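Local coordinates for DUAL specificity protein phosphatase 14 (Homo sapiens, PDB 2WGP), which removes phosphate from tyrosine, serine and threonine residues, inactivating ERK, JNK and p38 MAP kinases and damping T-cell receptor signalling through TAB1, at residues 28-33 with 137-142; 39-44 with 105-110; 120-125 with 131-136; 152-157 with 168-173. One frame throughout, in Å; residues are numbered along the deposited sequence.

Contact 1. Residues 28-33 with 137-142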
loop_
_atom_site.group_PDB
_atom_site.type_symbol
_atom_site.label_atom_id
_atom_site.label_comp_id
_atom_site.label_asym_id
_atom_site.label_seq_id
_atom_site.Cartn_x
_atom_site.Cartn_y
_atom_site.Cartn_z
ATOM N N GLN A 28 33.256 13.418 16.592
ATOM C CA GLN A 28 34.178 12.322 16.379
ATOM C C GLN A 28 33.594 11.010 16.894
ATOM O O GLN A 28 33.107 10.938 18.035
ATOM C CB GLN A 28 35.504 12.592 17.084
ATOM C CG GLN A 28 36.600 11.657 16.605
ATOM C CD GLN A 28 37.967 12.106 17.052
ATOM O OE1 GLN A 28 38.104 13.033 17.840
ATOM N NE2 GLN A 28 38.995 11.444 16.538
ATOM N N ILE A 29 33.643 9.983 16.045
ATOM C CA ILE A 29 33.161 8.619 16.387
ATOM C C ILE A 29 34.323 7.684 16.720
ATOM O O ILE A 29 34.280 6.960 17.712
ATOM C CB ILE A 29 32.316 8.006 15.212
ATOM C CG1 ILE A 29 31.185 8.964 14.786
ATOM C CG2 ILE A 29 31.742 6.607 15.589
ATOM C CD1 ILE A 29 30.407 9.675 15.919
ATOM N N THR A 30 35.363 7.716 15.898
ATOM C CA THR A 30 36.602 6.985 16.171
ATOM C C THR A 30 37.756 7.908 15.824
ATOM O O THR A 30 37.521 8.991 15.315
ATOM C CB THR A 30 36.712 5.686 15.336
ATOM O OG1 THR A 30 37.073 6.023 13.999
ATOM C CG2 THR A 30 35.403 4.915 15.326
ATOM N N SER A 31 38.996 7.466 16.039
ATOM C CA SER A 31 40.183 8.247 15.655
ATOM C C SER A 31 40.198 8.691 14.175
ATOM O O SER A 31 40.747 9.745 13.842
ATOM C CB SER A 31 41.482 7.493 16.024
ATOM O OG SER A 31 41.711 6.333 15.218
ATOM N N SER A 32 39.556 7.922 13.300
ATOM C CA SER A 32 39.600 8.191 11.872
ATOM C C SER A 32 38.224 8.414 11.238
ATOM O O SER A 32 38.097 8.351 10.011
ATOM C CB SER A 32 40.277 7.007 11.194
ATOM O OG SER A 32 39.403 5.898 11.222
ATOM N N LEU A 33 37.205 8.669 12.064
ATOM C CA LEU A 33 35.833 8.807 11.555
ATOM C C LEU A 33 35.102 9.904 12.287
ATOM O O LEU A 33 35.004 9.892 13.532
ATOM C CB LEU A 33 35.035 7.485 11.645
ATOM C CG LEU A 33 33.558 7.493 11.211
ATOM C CD1 LEU A 33 33.424 7.767 9.720
ATOM C CD2 LEU A 33 32.838 6.193 11.574
ATOM N N TYR A 137 24.756 1.912 17.788
ATOM C CA TYR A 137 23.824 3.022 18.027
ATOM C C TYR A 137 24.200 3.833 19.261
ATOM O O TYR A 137 24.355 5.056 19.175
ATOM C CB TYR A 137 22.383 2.479 18.093
ATOM C CG TYR A 137 21.339 3.512 18.433
ATOM C CD1 TYR A 137 21.006 4.534 17.537
ATOM C CD2 TYR A 137 20.692 3.463 19.656
ATOM C CE1 TYR A 137 20.027 5.496 17.885
ATOM C CE2 TYR A 137 19.723 4.386 19.999
ATOM C CZ TYR A 137 19.391 5.387 19.124
ATOM O OH TYR A 137 18.427 6.292 19.508
ATOM N N ASN A 138 24.357 3.163 20.398
ATOM C CA ASN A 138 24.702 3.842 21.654
ATOM C C ASN A 138 26.026 4.595 21.541
ATOM O O ASN A 138 26.142 5.702 22.056
ATOM C CB ASN A 138 24.783 2.854 22.813
ATOM C CG ASN A 138 23.447 2.233 23.168
ATOM O OD1 ASN A 138 22.382 2.790 22.908
ATOM N ND2 ASN A 138 23.509 1.067 23.774
ATOM N N TRP A 139 26.993 4.007 20.838
ATOM C CA TRP A 139 28.303 4.633 20.564
ATOM C C TRP A 139 28.120 6.002 19.858
ATOM O O TRP A 139 28.564 7.051 20.347
ATOM C CB TRP A 139 29.114 3.664 19.689
ATOM C CG TRP A 139 30.537 4.003 19.373
ATOM C CD1 TRP A 139 31.072 5.233 19.155
ATOM C CD2 TRP A 139 31.586 3.068 19.132
ATOM N NE1 TRP A 139 32.391 5.132 18.858
ATOM C CE2 TRP A 139 32.745 3.811 18.850
ATOM C CE3 TRP A 139 31.674 1.671 19.189
ATOM C CZ2 TRP A 139 33.978 3.210 18.598
ATOM C CZ3 TRP A 139 32.897 1.073 18.942
ATOM C CH2 TRP A 139 34.032 1.845 18.642
ATOM N N VAL A 140 27.445 5.989 18.723
ATOM C CA VAL A 140 27.227 7.222 17.960
ATOM C C VAL A 140 26.336 8.208 18.724
ATOM O O VAL A 140 26.614 9.398 18.767
ATOM C CB VAL A 140 26.616 6.946 16.583
ATOM C CG1 VAL A 140 26.467 8.274 15.800
ATOM C CG2 VAL A 140 27.475 5.952 15.784
ATOM N N LYS A 141 25.288 7.692 19.342
ATOM C CA LYS A 141 24.353 8.501 20.141
ATOM C C LYS A 141 25.066 9.176 21.350
ATOM O O LYS A 141 24.726 10.302 21.709
ATOM C CB LYS A 141 23.151 7.616 20.541
ATOM C CG LYS A 141 21.991 8.270 21.277
ATOM C CD LYS A 141 20.925 8.837 20.373
ATOM C CE LYS A 141 19.671 9.162 21.183
ATOM N NZ LYS A 141 18.956 10.347 20.706
ATOM N N ALA A 142 26.055 8.517 21.960
ATOM C CA ALA A 142 26.823 9.144 23.033
ATOM C C ALA A 142 27.560 10.390 22.555
ATOM O O ALA A 142 27.691 11.361 23.311
ATOM C CB ALA A 142 27.814 8.150 23.672
#
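Trp139 spends its one indole N-H on the turn that carries Ile29: NE1 donates to Ile29 O at 2.9 Å, with an angle of 158° at the hydrogen. The oxygen lies at the edge of the ring, only 12° out of its plane, while seen from the carbonyl the donor is tilted off the carbonyl plane. CG of Trp139 stands anti to the backbone N (chi1 -174°), which swings the indole off its helix and brings its pyrrole side up to the turn. The CG2 branch of Ile29 lies 3.6 Å from Trp139 NE1, while its other branch bends round to set CD1 4.2 Å from CG1 of Val140. Thr30 meets the benzo part of the ring, its CG2 lying 4.0 Å from Trp139 CZ2. The turn is that of the hairpin between strands 26-28 and 33-36: Ile29 and Thr30 form a classic beta bulge opposite Leu33, and a type I turn runs from Thr30 to Leu33. Thr30 OG1 accepts from Ser32 N at 3.2 Å, an ST turn. A leucine at Trp139 would probably leave Ile29 O without this donor and open a gap beside Thr30 CG2. Thr30 O accepts from both Gln28 NE2 and Leu33 N, which come from opposite faces of its carbonyl plane. Leu125, from helix 116-129, packs against Thr30, Trp139 and Val140, and His129 meets the indole edge-to-face.

Contact 2. Residues 39-44 with 105-110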
loop_
_atom_site.group_PDB
_atom_site.type_symbol
_atom_site.label_atom_id
_atom_site.label_comp_id
_atom_site.label_asym_id
_atom_site.label_seq_id
_atom_site.Cartn_x
_atom_site.Cartn_y
_atom_site.Cartn_z
ATOM N N SER A 39 26.864 21.591 6.343
ATOM C CA SER A 39 27.468 22.904 6.626
ATOM C C SER A 39 28.956 22.905 7.031
ATOM O O SER A 39 29.685 23.828 6.643
ATOM C CB SER A 39 26.641 23.660 7.680
ATOM O OG SER A 39 27.001 23.301 9.015
ATOM N N VAL A 40 29.401 21.896 7.793
ATOM C CA VAL A 40 30.794 21.794 8.241
ATOM C C VAL A 40 31.693 21.270 7.125
ATOM O O VAL A 40 32.914 21.456 7.159
ATOM C CB VAL A 40 30.987 20.869 9.506
ATOM C CG1 VAL A 40 30.076 21.318 10.652
ATOM C CG2 VAL A 40 30.762 19.384 9.174
ATOM N N ALA A 41 31.074 20.605 6.148
ATOM C CA ALA A 41 31.820 19.916 5.108
ATOM C C ALA A 41 32.644 20.886 4.245
ATOM O O ALA A 41 33.715 20.506 3.802
ATOM C CB ALA A 41 30.900 19.070 4.270
ATOM N N SER A 42 32.191 22.137 4.077
ATOM C CA SER A 42 32.951 23.155 3.335
ATOM C C SER A 42 33.956 23.976 4.187
ATOM O O SER A 42 34.643 24.854 3.658
ATOM C CB SER A 42 31.986 24.120 2.637
ATOM O OG SER A 42 31.094 24.697 3.572
ATOM N N ASN A 43 34.044 23.696 5.488
ATOM C CA ASN A 43 34.991 24.400 6.359
ATOM C C ASN A 43 36.344 23.687 6.331
ATOM O O ASN A 43 36.642 22.828 7.176
ATOM C CB ASN A 43 34.442 24.499 7.783
ATOM C CG ASN A 43 35.267 25.426 8.679
ATOM O OD1 ASN A 43 36.440 25.700 8.417
ATOM N ND2 ASN A 43 34.651 25.882 9.767
ATOM N N ARG A 44 37.149 24.067 5.342
ATOM C CA ARG A 44 38.458 23.473 5.107
ATOM C C ARG A 44 39.318 23.449 6.372
ATOM O O ARG A 44 39.846 22.411 6.744
ATOM C CB ARG A 44 39.141 24.236 3.956
ATOM C CG ARG A 44 40.544 23.780 3.544
ATOM C CD ARG A 44 41.075 24.758 2.488
ATOM N NE ARG A 44 42.522 24.727 2.307
ATOM C CZ ARG A 44 43.420 25.235 3.159
ATOM N NH1 ARG A 44 43.045 25.809 4.308
ATOM N NH2 ARG A 44 44.717 25.158 2.862
ATOM N N ALA A 105 41.682 10.225 7.688
ATOM C CA ALA A 105 40.428 10.240 8.430
ATOM C C ALA A 105 39.285 10.676 7.520
ATOM O O ALA A 105 39.476 11.426 6.567
ATOM C CB ALA A 105 40.542 11.152 9.657
ATOM N N THR A 106 38.102 10.159 7.818
ATOM C CA THR A 106 36.935 10.374 6.990
ATOM C C THR A 106 35.853 11.148 7.742
ATOM O O THR A 106 35.554 10.862 8.901
ATOM C CB THR A 106 36.374 9.008 6.476
ATOM O OG1 THR A 106 37.400 8.307 5.735
ATOM C CG2 THR A 106 35.158 9.219 5.592
ATOM N N LEU A 107 35.262 12.125 7.054
ATOM C CA LEU A 107 34.019 12.717 7.472
ATOM C C LEU A 107 32.885 12.157 6.636
ATOM O O LEU A 107 32.894 12.252 5.399
ATOM C CB LEU A 107 34.045 14.223 7.340
ATOM C CG LEU A 107 32.701 14.926 7.545
ATOM C CD1 LEU A 107 32.266 14.918 9.042
ATOM C CD2 LEU A 107 32.822 16.358 6.987
ATOM N N VAL A 108 31.921 11.545 7.305
ATOM C CA VAL A 108 30.689 11.135 6.646
ATOM C C VAL A 108 29.663 12.180 7.037
ATOM O O VAL A 108 29.345 12.331 8.242
ATOM C CB VAL A 108 30.198 9.721 7.028
ATOM C CG1 VAL A 108 28.917 9.390 6.224
ATOM C CG2 VAL A 108 31.325 8.628 6.820
ATOM N N HIS A 109 29.174 12.921 6.036
ATOM C CA HIS A 109 28.188 13.976 6.280
ATOM C C HIS A 109 26.917 13.738 5.488
ATOM O O HIS A 109 26.916 13.057 4.443
ATOM C CB HIS A 109 28.742 15.402 6.036
ATOM C CG HIS A 109 28.725 15.864 4.603
ATOM N ND1 HIS A 109 27.587 16.349 3.979
ATOM C CD2 HIS A 109 29.726 15.964 3.694
ATOM C CE1 HIS A 109 27.892 16.695 2.738
ATOM N NE2 HIS A 109 29.179 16.472 2.540
ATOM N N CYS A 110 25.830 14.296 5.994
ATOM C CA CYS A 110 24.582 14.375 5.237
ATOM C C CYS A 110 24.135 15.840 5.300
ATOM O O CYS A 110 24.982 16.731 5.183
ATOM C CB CYS A 110 23.574 13.364 5.787
ATOM S SG CYS A 110 23.387 13.308 7.575
#
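Ala41, in the short, weakly bonded helix 38-41, comes up beside strand 106-109 and lies nearest His109, their CA atoms 7.1 Å apart, so the two backbones are separated by side chains. The methyl of Ala41 lies in between. Its CB sits 3.3 Å above the plane of the His109 imidazole, displaced toward the rim on the CD2 and NE2 side, with CB to CD2 at 3.4 Å. Ala41 CB is 3.7 Å from the centroid of the His109 ring, a CH-pi contact over the face. Two residues back along the strand, Leu107 also points at the helix: its CD2 branch meets CA of Ala41 at 4.1 Å and CG2 of Val40 at 4.3 Å. The His109 ring is fixed from a second direction. Its CG lies between the backbone N and the carbonyl carbon (chi1 83°), which folds the imidazole back so that ND1 can donate to Cys110 O at 2.9 Å. That bond is almost straight at 175°, and the oxygen lies close to the ring plane. A leucine at His109 would probably leave Cys110 O without this donor and take away the flat face on which Ala41 rests. Beyond the two segments, Ile55 and Asn57 of the neighbouring strand also touch His109. His109 and Cys110 open the HCX5R signature of the protein-tyrosine phosphatases, in which Cys110 forms the phosphocysteine intermediate; the ND1 bond to Cys110 O probably helps fix the peptide of the nucleophile where the central strand runs into the phosphate-binding loop.

Contact 3. Residues 120-125 with 131-136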
loop_
_atom_site.group_PDB
_atom_site.type_symbol
_atom_site.label_atom_id
_atom_site.label_comp_id
_atom_site.label_asym_id
_atom_site.label_seq_id
_atom_site.Cartn_x
_atom_site.Cartn_y
_atom_site.Cartn_z
ATOM N N LEU A 120 25.259 5.126 8.145
ATOM C CA LEU A 120 26.489 4.625 7.560
ATOM C C LEU A 120 27.596 4.429 8.593
ATOM O O LEU A 120 28.336 3.430 8.525
ATOM C CB LEU A 120 26.949 5.562 6.443
ATOM C CG LEU A 120 26.031 5.640 5.209
ATOM C CD1 LEU A 120 26.477 6.783 4.316
ATOM C CD2 LEU A 120 25.974 4.272 4.456
ATOM N N CYS A 121 27.709 5.353 9.554
ATOM C CA CYS A 121 28.662 5.196 10.670
ATOM C C CYS A 121 28.333 3.979 11.535
ATOM O O CYS A 121 29.243 3.232 11.910
ATOM C CB CYS A 121 28.740 6.466 11.525
ATOM S SG CYS A 121 29.444 7.859 10.691
ATOM N N ILE A 122 27.049 3.765 11.827
ATOM C CA ILE A 122 26.631 2.594 12.608
ATOM C C ILE A 122 27.006 1.293 11.882
ATOM O O ILE A 122 27.505 0.334 12.505
ATOM C CB ILE A 122 25.101 2.624 12.942
ATOM C CG1 ILE A 122 24.795 3.727 13.965
ATOM C CG2 ILE A 122 24.639 1.285 13.491
ATOM C CD1 ILE A 122 23.276 4.134 14.058
ATOM N N ALA A 123 26.807 1.275 10.561
ATOM C CA ALA A 123 27.133 0.087 9.773
ATOM C C ALA A 123 28.654 -0.184 9.828
ATOM O O ALA A 123 29.078 -1.331 10.009
ATOM C CB ALA A 123 26.644 0.251 8.324
ATOM N N TYR A 124 29.454 0.873 9.696
ATOM C CA TYR A 124 30.921 0.787 9.797
ATOM C C TYR A 124 31.396 0.225 11.149
ATOM O O TYR A 124 32.241 -0.675 11.199
ATOM C CB TYR A 124 31.573 2.168 9.545
ATOM C CG TYR A 124 33.020 2.215 9.949
ATOM C CD1 TYR A 124 34.014 1.647 9.133
ATOM C CD2 TYR A 124 33.404 2.773 11.177
ATOM C CE1 TYR A 124 35.340 1.659 9.507
ATOM C CE2 TYR A 124 34.737 2.764 11.581
ATOM C CZ TYR A 124 35.700 2.217 10.744
ATOM O OH TYR A 124 37.013 2.238 11.121
ATOM N N LEU A 125 30.847 0.753 12.232
ATOM C CA LEU A 125 31.170 0.277 13.584
ATOM C C LEU A 125 30.877 -1.220 13.776
ATOM O O LEU A 125 31.679 -1.934 14.370
ATOM C CB LEU A 125 30.421 1.096 14.637
ATOM C CG LEU A 125 30.845 2.557 14.865
ATOM C CD1 LEU A 125 29.927 3.190 15.940
ATOM C CD2 LEU A 125 32.328 2.677 15.266
ATOM N N VAL A 131 31.022 -4.676 17.026
ATOM C CA VAL A 131 30.078 -4.246 18.028
ATOM C C VAL A 131 28.685 -4.522 17.424
ATOM O O VAL A 131 28.502 -4.373 16.223
ATOM C CB VAL A 131 30.446 -2.765 18.379
ATOM C CG1 VAL A 131 29.823 -1.762 17.455
ATOM C CG2 VAL A 131 30.272 -2.464 19.840
ATOM N N CYS A 132 27.737 -4.990 18.241
ATOM C CA CYS A 132 26.388 -5.230 17.777
ATOM C C CYS A 132 25.678 -3.898 17.486
ATOM O O CYS A 132 26.177 -2.798 17.823
ATOM C CB CYS A 132 25.595 -6.051 18.804
ATOM S SG CYS A 132 25.179 -5.180 20.330
ATOM N N LEU A 133 24.522 -3.997 16.856
ATOM C CA LEU A 133 23.771 -2.824 16.426
ATOM C C LEU A 133 23.373 -1.915 17.606
ATOM O O LEU A 133 23.483 -0.692 17.504
ATOM C CB LEU A 133 22.525 -3.248 15.661
ATOM C CG LEU A 133 21.580 -2.176 15.165
ATOM C CD1 LEU A 133 22.341 -1.097 14.356
ATOM C CD2 LEU A 133 20.485 -2.840 14.318
ATOM N N LEU A 134 22.934 -2.503 18.721
ATOM C CA LEU A 134 22.559 -1.696 19.883
ATOM C C LEU A 134 23.785 -0.904 20.397
ATOM O O LEU A 134 23.692 0.304 20.662
ATOM C CB LEU A 134 21.963 -2.566 20.990
ATOM C CG LEU A 134 21.563 -1.854 22.274
ATOM C CD1 LEU A 134 20.561 -0.701 22.017
ATOM C CD2 LEU A 134 21.026 -2.873 23.325
ATOM N N GLU A 135 24.930 -1.577 20.506
ATOM C CA GLU A 135 26.157 -0.914 20.965
ATOM C C GLU A 135 26.615 0.178 19.992
ATOM O O GLU A 135 27.061 1.229 20.423
ATOM C CB GLU A 135 27.320 -1.901 21.142
ATOM C CG GLU A 135 27.197 -2.963 22.196
ATOM C CD GLU A 135 28.426 -3.951 22.192
ATOM O OE1 GLU A 135 28.538 -4.879 21.310
ATOM O OE2 GLU A 135 29.288 -3.789 23.093
ATOM N N ALA A 136 26.510 -0.104 18.690
ATOM C CA ALA A 136 26.932 0.812 17.630
ATOM C C ALA A 136 26.068 2.091 17.651
ATOM O O ALA A 136 26.579 3.192 17.573
ATOM C CB ALA A 136 26.866 0.102 16.239
#
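Ala136, whose CA comes nearest that of Ile122 across the segments, gives its backbone N to Cys132 O at 2.8 Å, one of the first bonds of helix 133-143. Cys132 is the N-cap. Together with Glu135 it makes a capping box: Cys132 N donates to Glu135 OE1 at 3.2 Å, and Glu135 N returns a weak bond to Cys132 SG. With its start fixed in this way, the helix turns Leu133 and Ala136 to Ile122. With chi1 -70° Ile122 puts CG1 beside the backbone N, and the CG2 branch, anti to that N, wedges between them. It stands 3.4 Å from Leu133 CD1, closer than two methyls normally pack, and 3.7 Å from Ala136 CB. One turn further on, Leu125 straddles the same alanine: its CB lies 4.0 Å from Ala136 CB, while its CD1 reaches past to Ala136 O. Val131, still in the loop, closes the end of the interface by laying CG1 alongside Leu125 O at 3.6 Å. The small methyl of Ala136 lets the backbones come close, with CA atoms of Ile122 and Ala136 5.3 Å apart. Trp154 and Ile158 of helix 151-165 touch Leu133 as well. The whole is a pair of consecutive helices joined by a short loop, part of the helical layer of the phosphatase fold; its first member, helix 116-129, is the one that follows the signature loop of Cys110.

Contact 4. Residues 152-157 with 168-173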
loop_
_atom_site.group_PDB
_atom_site.type_symbol
_atom_site.label_atom_id
_atom_site.label_comp_id
_atom_site.label_asym_id
_atom_site.label_seq_id
_atom_site.Cartn_x
_atom_site.Cartn_y
_atom_site.Cartn_z
ATOM N N GLY A 152 13.075 3.020 7.958
ATOM C CA GLY A 152 13.546 2.153 6.869
ATOM C C GLY A 152 15.030 1.846 6.978
ATOM O O GLY A 152 15.482 0.687 6.795
ATOM N N PHE A 153 15.800 2.873 7.326
ATOM C CA PHE A 153 17.213 2.702 7.595
ATOM C C PHE A 153 17.432 1.701 8.740
ATOM O O PHE A 153 18.342 0.879 8.670
ATOM C CB PHE A 153 17.894 4.054 7.897
ATOM C CG PHE A 153 17.979 5.013 6.707
ATOM C CD1 PHE A 153 18.538 6.276 6.882
ATOM C CD2 PHE A 153 17.555 4.660 5.434
ATOM C CE1 PHE A 153 18.662 7.168 5.829
ATOM C CE2 PHE A 153 17.670 5.558 4.355
ATOM C CZ PHE A 153 18.222 6.815 4.558
ATOM N N TRP A 154 16.637 1.801 9.806
ATOM C CA TRP A 154 16.634 0.808 10.877
ATOM C C TRP A 154 16.381 -0.627 10.390
ATOM O O TRP A 154 17.125 -1.518 10.771
ATOM C CB TRP A 154 15.666 1.196 12.005
ATOM C CG TRP A 154 16.327 2.084 13.001
ATOM C CD1 TRP A 154 16.128 3.411 13.163
ATOM C CD2 TRP A 154 17.316 1.701 13.962
ATOM N NE1 TRP A 154 16.922 3.892 14.171
ATOM C CE2 TRP A 154 17.672 2.864 14.675
ATOM C CE3 TRP A 154 17.944 0.486 14.286
ATOM C CZ2 TRP A 154 18.621 2.855 15.706
ATOM C CZ3 TRP A 154 18.877 0.479 15.328
ATOM C CH2 TRP A 154 19.202 1.656 16.020
ATOM N N ARG A 155 15.344 -0.847 9.587
ATOM C CA ARG A 155 15.097 -2.173 8.965
ATOM C C ARG A 155 16.357 -2.678 8.250
ATOM O O ARG A 155 16.756 -3.825 8.403
ATOM C CB ARG A 155 13.925 -2.146 7.979
ATOM C CG ARG A 155 12.579 -1.923 8.616
ATOM C CD ARG A 155 11.426 -2.200 7.639
ATOM N NE ARG A 155 11.329 -1.240 6.532
ATOM C CZ ARG A 155 10.681 -0.066 6.551
ATOM N NH1 ARG A 155 10.055 0.368 7.645
ATOM N NH2 ARG A 155 10.676 0.685 5.455
ATOM N N GLN A 156 17.018 -1.782 7.536
ATOM C CA GLN A 156 18.183 -2.159 6.748
ATOM C C GLN A 156 19.380 -2.461 7.638
ATOM O O GLN A 156 20.105 -3.432 7.398
ATOM C CB GLN A 156 18.487 -1.077 5.704
ATOM C CG GLN A 156 17.387 -0.915 4.651
ATOM C CD GLN A 156 17.676 0.163 3.625
ATOM O OE1 GLN A 156 18.735 0.149 2.985
ATOM N NE2 GLN A 156 16.714 1.085 3.420
ATOM N N LEU A 157 19.590 -1.643 8.680
ATOM C CA LEU A 157 20.647 -1.915 9.673
ATOM C C LEU A 157 20.465 -3.254 10.387
ATOM O O LEU A 157 21.445 -3.956 10.659
ATOM C CB LEU A 157 20.689 -0.802 10.734
ATOM C CG LEU A 157 21.344 0.505 10.299
ATOM C CD1 LEU A 157 21.065 1.580 11.308
ATOM C CD2 LEU A 157 22.845 0.329 10.030
ATOM N N SER A 168 20.184 -10.489 16.015
ATOM C CA SER A 168 19.884 -9.083 16.093
ATOM C C SER A 168 19.726 -8.613 17.552
ATOM O O SER A 168 19.315 -9.369 18.425
ATOM C CB SER A 168 18.668 -8.742 15.199
ATOM O OG SER A 168 17.453 -9.242 15.711
ATOM N N THR A 169 20.094 -7.354 17.802
ATOM C CA THR A 169 20.012 -6.754 19.129
ATOM C C THR A 169 19.028 -5.585 19.212
ATOM O O THR A 169 18.864 -4.973 20.290
ATOM C CB THR A 169 21.422 -6.336 19.612
ATOM O OG1 THR A 169 21.994 -5.399 18.694
ATOM C CG2 THR A 169 22.326 -7.579 19.707
ATOM N N VAL A 170 18.383 -5.289 18.076
ATOM C CA VAL A 170 17.276 -4.331 17.980
ATOM C C VAL A 170 16.193 -4.965 17.107
ATOM O O VAL A 170 16.496 -5.596 16.094
ATOM C CB VAL A 170 17.731 -2.998 17.322
ATOM C CG1 VAL A 170 16.560 -2.002 17.205
ATOM C CG2 VAL A 170 18.895 -2.390 18.110
ATOM N N LYS A 171 14.945 -4.785 17.512
ATOM C CA LYS A 171 13.769 -5.304 16.831
ATOM C C LYS A 171 12.851 -4.140 16.486
ATOM O O LYS A 171 12.764 -3.171 17.236
ATOM C CB LYS A 171 12.987 -6.219 17.766
ATOM C CG LYS A 171 12.860 -7.635 17.282
ATOM C CD LYS A 171 12.655 -8.633 18.439
ATOM C CE LYS A 171 11.210 -8.660 18.970
ATOM N NZ LYS A 171 10.809 -10.074 19.283
ATOM N N MET A 172 12.141 -4.271 15.374
ATOM C CA MET A 172 11.090 -3.313 15.019
ATOM C C MET A 172 9.821 -3.734 15.764
ATOM O O MET A 172 9.439 -4.907 15.766
ATOM C CB MET A 172 10.884 -3.273 13.505
ATOM C CG MET A 172 12.154 -2.931 12.722
ATOM S SD MET A 172 12.850 -1.291 13.017
ATOM C CE MET A 172 11.602 -0.230 12.361
ATOM N N VAL A 173 9.204 -2.760 16.420
ATOM C CA VAL A 173 8.020 -2.983 17.229
ATOM C C VAL A 173 6.940 -1.969 16.847
ATOM O O VAL A 173 7.239 -0.836 16.461
ATOM C CB VAL A 173 8.337 -2.922 18.744
ATOM C CG1 VAL A 173 9.371 -4.050 19.139
ATOM C CG2 VAL A 173 8.802 -1.523 19.165
#
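Trp154 and Val170 make the first of the apolar contacts here, and these carry the interface. The two side chains meet at about a right angle: both methyls of Val170 come obliquely from the same side of the indole to its CZ3 corner, CG1 3.9 Å and CG2 4.0 Å from Trp154 CZ3. CG1 of Val170, anti to the backbone N (chi1 179°), also lies near CE3. Met172 takes the other end of the residue. Its chain is bent at both chi2 and chi3, which curls the thioether back to the helix and sets SD 3.9 Å from Trp154 CB; the sulfur thus rests on the aliphatic root of the side chain. The CE methyl continues past it to CG of Arg155, at 4.2 Å, where the arginine contributes only its aliphatic stem. The guanidinium itself folds back along its own helix, and Gly152 CA lies 3.5 Å above the Arg155 guanidinium plane, toward its rim. Polar bonds lie round the border. Trp154 NE1 bonds to Tyr184 OH in the C-terminal helix 182-188, and Lys171 N to Asp182 OD2. In the assembly, Met172 makes backbone hydrogen bonds to a second subunit, and Gln174 of that subunit packs on Arg155 and Met172. Between the two segments themselves the contact is apolar, so it probably rests on burying Trp154, Val170 and Met172 between helix 151-165 and the segment leading into strand 172-175, while the hydrogen bonds of Trp154 NE1 and Lys171 N to residues outside the segments probably help fix how they lie.

From the N terminus, the hairpin turn 28-33 opens the longest loop, which contact 1 closes only at helix 133-143. Nested inside it are contacts 2 and 3: contact 2 brings helix 38-41 to the central strand 106-109, and contact 3 closes the short loop from helix 116-129 to the helix that follows. Contact 4 comes after contact 1 has closed, folding segment 168-173 back on helix 151-165. None of the loops cross. Ser32 O to Thr106 N links the turn of contact 1 to strand 106-109 of contact 2; Leu125 joins contacts 1 and 3; Thr169 OG1 to Leu134 N joins 3 and 4. The chain is tied from the sheet through its helices to the C-terminal strands.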